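Local coordinates for molinate hydrolase (Gulosibacter molinativorax, PDB 4UB9) that hydrolyses the thiocarbamate herbicide molinate and belongs to the zinc-binding amidohydrolase family, at the interface of chains A and B. Sequence-based numbering; all coordinates share one arbitrary frame. Chains: chain A/B, Molinate hydrolase.

Contact 1: the interface of chains A and B. Residues chain A 380-381, 383-384, 488; chain B 197-199.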
# COMPACT_ATOMS: atom_id res chain seq x y z
N ASP A 380 -23.66 5.44 -3.72
CA ASP A 380 -22.51 5.01 -4.55
C ASP A 380 -21.84 3.76 -4.00
O ASP A 380 -21.34 2.92 -4.77
CB ASP A 380 -21.44 6.10 -4.71
CG ASP A 380 -21.79 7.12 -5.74
OD1 ASP A 380 -22.53 6.82 -6.70
OD2 ASP A 380 -21.27 8.24 -5.62
N ILE A 381 -21.81 3.64 -2.69
CA ILE A 381 -21.21 2.45 -2.04
C ILE A 381 -22.14 1.24 -2.11
O ILE A 381 -21.70 0.11 -2.32
CB ILE A 381 -20.87 2.74 -0.56
CG1 ILE A 381 -19.73 3.76 -0.47
CG2 ILE A 381 -20.48 1.47 0.21
CD1 ILE A 381 -18.37 3.16 -0.72
N GLU A 383 -24.27 0.79 -4.45
CA GLU A 383 -24.26 0.49 -5.87
C GLU A 383 -23.12 -0.48 -6.25
O GLU A 383 -23.21 -1.18 -7.21
CB GLU A 383 -24.15 1.81 -6.66
CG GLU A 383 -24.41 1.69 -8.14
CD GLU A 383 -25.87 1.31 -8.44
OE1 GLU A 383 -26.80 1.74 -7.71
OE2 GLU A 383 -26.07 0.50 -9.37
N ASP A 384 -22.02 -0.46 -5.49
CA ASP A 384 -20.90 -1.39 -5.72
C ASP A 384 -21.22 -2.83 -5.37
O ASP A 384 -20.49 -3.73 -5.77
CB ASP A 384 -19.67 -1.04 -4.86
CG ASP A 384 -18.88 0.19 -5.35
OD1 ASP A 384 -19.30 0.90 -6.29
OD2 ASP A 384 -17.81 0.45 -4.74
N TYR A 488 -30.48 10.32 -5.57
CA TYR A 488 -29.84 9.49 -6.56
C TYR A 488 -30.71 9.35 -7.80
O TYR A 488 -31.91 9.22 -7.69
CB TYR A 488 -29.59 8.10 -5.98
CG TYR A 488 -28.31 7.44 -6.41
CD1 TYR A 488 -27.07 8.03 -6.14
CD2 TYR A 488 -28.32 6.22 -7.08
CE1 TYR A 488 -25.88 7.44 -6.53
CE2 TYR A 488 -27.14 5.62 -7.47
CZ TYR A 488 -25.92 6.24 -7.19
OH TYR A 488 -24.72 5.64 -7.53
N SER B 197 -15.55 4.36 -3.57
CA SER B 197 -16.45 3.45 -4.26
C SER B 197 -16.06 3.32 -5.69
O SER B 197 -15.58 4.26 -6.33
CB SER B 197 -17.90 3.93 -4.21
OG SER B 197 -18.06 5.16 -4.85
N ARG B 198 -16.18 2.11 -6.20
CA ARG B 198 -15.89 1.84 -7.62
C ARG B 198 -16.90 2.62 -8.47
O ARG B 198 -16.56 3.18 -9.49
CB ARG B 198 -15.98 0.35 -7.88
CG ARG B 198 -15.74 -0.07 -9.31
CD ARG B 198 -15.80 -1.59 -9.43
NE ARG B 198 -16.98 -2.24 -8.82
CZ ARG B 198 -18.26 -2.08 -9.16
NH1 ARG B 198 -18.62 -1.25 -10.14
NH2 ARG B 198 -19.18 -2.77 -8.50
N THR B 199 -18.13 2.70 -8.02
CA THR B 199 -19.17 3.40 -8.80
C THR B 199 -18.76 4.87 -9.04
O THR B 199 -18.90 5.39 -10.12
CB THR B 199 -20.50 3.36 -8.06
OG1 THR B 199 -20.88 1.99 -7.86
CG2 THR B 199 -21.58 4.09 -8.84
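A:Asp384, just beyond the short helix 379-383, presents its carboxylate to the first turn of helix 198-209 of chain B, an N-cap-like arrangement made between two copies of this amidohydrolase. Both oxygens take backbone N-H groups. B:Arg198 N reaches A:Asp384 OD2 at 2.8 Å, on the syn side and somewhat out of the carboxylate plane. B:Thr199 N gives a bond of 2.8 Å to the syn lone pair of A:Asp384 OD1. The B:Thr199 hydroxyl OG1 adds a short bond to the same A:Asp384 OD1, 2.5 Å, arriving nearly along the C-O axis, so three bonds fix the rotation of the carboxylate. B:Thr199 holds OG1 beside its own backbone N (chi1 -59°), which lets hydroxyl and amide close on one oxygen; a weak bond also runs from OG1 to the carbonyl A:Asp380 O. The positive helix start probably steadies the carboxylate charge. The B:Arg198 side chain bends at chi3 (50°), and A:Asp384 OD1 sits over the centre of one face of its guanidinium, 4.2 Å from that plane; no hydrogen bond joins the two, though the opposite charges probably attract.

Apolar contacts flank the bonds. The methyl B:Thr199 CG2 lies 3.8 Å from A:Glu383 CG, the threonine side chain roughly perpendicular to that of the glutamate, and the A:Ile381 CD1 methyl meets B:Ser197 CB at 3.6 Å. Behind them, the phenol A:Tyr488 OH gives a 2.6 Å bond to A:Asp380 OD1, whose carboxylate borders CG2.

Contact 2: the interface of chains A and B. Residues chain A 109-110, 113, 381; chain B 195-197.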
# COMPACT_ATOMS: atom_id res chain seq x y z
N ARG A 109 -14.32 1.44 2.37
CA ARG A 109 -14.32 2.48 1.35
C ARG A 109 -15.43 3.48 1.60
O ARG A 109 -16.47 3.12 2.10
CB ARG A 109 -14.59 1.91 -0.02
CG ARG A 109 -13.72 0.77 -0.40
CD ARG A 109 -14.22 0.03 -1.64
NE ARG A 109 -13.23 -0.99 -1.94
CZ ARG A 109 -12.19 -0.77 -2.74
NH1 ARG A 109 -12.04 0.39 -3.35
NH2 ARG A 109 -11.26 -1.73 -2.91
N GLY A 110 -15.21 4.72 1.18
CA GLY A 110 -16.30 5.70 1.11
C GLY A 110 -16.20 6.88 2.04
O GLY A 110 -16.92 7.88 1.86
N GLU A 113 -15.25 10.43 0.37
CA GLU A 113 -16.25 10.96 -0.56
C GLU A 113 -17.51 11.37 0.17
O GLU A 113 -18.05 12.45 -0.04
CB GLU A 113 -16.58 10.00 -1.71
CG GLU A 113 -17.13 8.65 -1.30
CD GLU A 113 -16.95 7.58 -2.36
OE1 GLU A 113 -17.85 7.40 -3.23
OE2 GLU A 113 -15.92 6.85 -2.31
N ILE A 381 -21.81 3.64 -2.69
CA ILE A 381 -21.21 2.45 -2.04
C ILE A 381 -22.14 1.24 -2.11
O ILE A 381 -21.70 0.11 -2.32
CB ILE A 381 -20.87 2.74 -0.56
CG1 ILE A 381 -19.73 3.76 -0.47
CG2 ILE A 381 -20.48 1.47 0.21
CD1 ILE A 381 -18.37 3.16 -0.72
N VAL B 195 -9.76 3.15 -1.67
CA VAL B 195 -10.54 3.69 -0.56
C VAL B 195 -11.78 4.46 -0.95
O VAL B 195 -12.36 5.17 -0.14
CB VAL B 195 -9.68 4.61 0.32
CG1 VAL B 195 -8.49 3.88 0.86
CG2 VAL B 195 -9.18 5.83 -0.45
N MET B 196 -12.17 4.36 -2.21
CA MET B 196 -13.40 5.04 -2.69
C MET B 196 -14.28 4.02 -3.37
O MET B 196 -13.82 2.91 -3.66
CB MET B 196 -13.03 6.14 -3.69
CG MET B 196 -12.49 5.61 -4.99
SD MET B 196 -11.70 6.84 -6.03
CE MET B 196 -13.12 7.91 -6.33
N SER B 197 -15.55 4.36 -3.57
CA SER B 197 -16.45 3.45 -4.26
C SER B 197 -16.06 3.32 -5.69
O SER B 197 -15.58 4.26 -6.33
CB SER B 197 -17.90 3.93 -4.21
OG SER B 197 -18.06 5.16 -4.85
O HOH W 1 -14.15 7.85 -0.48
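The carboxylate oxygen A:Glu113 OE2 is gripped by the backbone amide B:Ser197 N at 2.8 Å and by water 1 at 2.7 Å. The amide uses the syn lone pair of OE2 and its bond is fairly straight, 159° at the hydrogen. The other oxygen, A:Glu113 OE1, receives the hydroxyl B:Ser197 OG at 2.8 Å, also on its syn lone pair, so one serine closes on both oxygens, which probably fixes the rotation of the carboxylate. B:Ser197 places OG between its backbone N and carbonyl carbon (chi1 62°), bringing hydroxyl and amide to the same side to make this pair. Water 1 also bonds the backbone nitrogen A:Glu113 N. The oxygen of water 1 lies 3.2 Å from the carbonyl B:Val195 O, bridging the two chains.

Main-chain carbonyls of chain B are read by the chain A loop just before helix 111-118. A:Arg109 stretches out from CG to NE and brings NH1 edge-on to B:Met196 O, a 3.1 Å bond lying in both the guanidinium and the carbonyl plane. A:Gly110 N meets B:Val195 O at 3.2 Å from above the carbonyl plane, 47° out of it; the same oxygen also bonds water 1. Apart from the B:Ser197 hydroxyl, the polar groups used by residues 195-197 of chain B are main-chain amide and carbonyls.

A:Arg109 and A:Gly110 form the loop entering helix 111-118, which carries A:Glu113; opposite them, the B segment leaves the 3-10 helix 192-195 and leads into helix 198-209.

The centres of the C-alpha atoms of contacts 1 and 2 lie about 8 Å apart, and the two share A:Ile381 and B:Ser197, making them neighbouring parts of one patch. They meet successive stretches of the same chain B segment: contact 2 takes the end of 3-10 helix 192-195 and the linker, contact 1 the start of helix 198-209. Chain A answers with elements far apart in sequence: loop 109-110 and helix 111-118 in contact 2, helix 379-383 with A:Asp384 and the distant A:Tyr488 in contact 1. Two-fold symmetry repeats both with the chains exchanged. Such pairing probably stabilises a dimer within the deposited four-copy assembly.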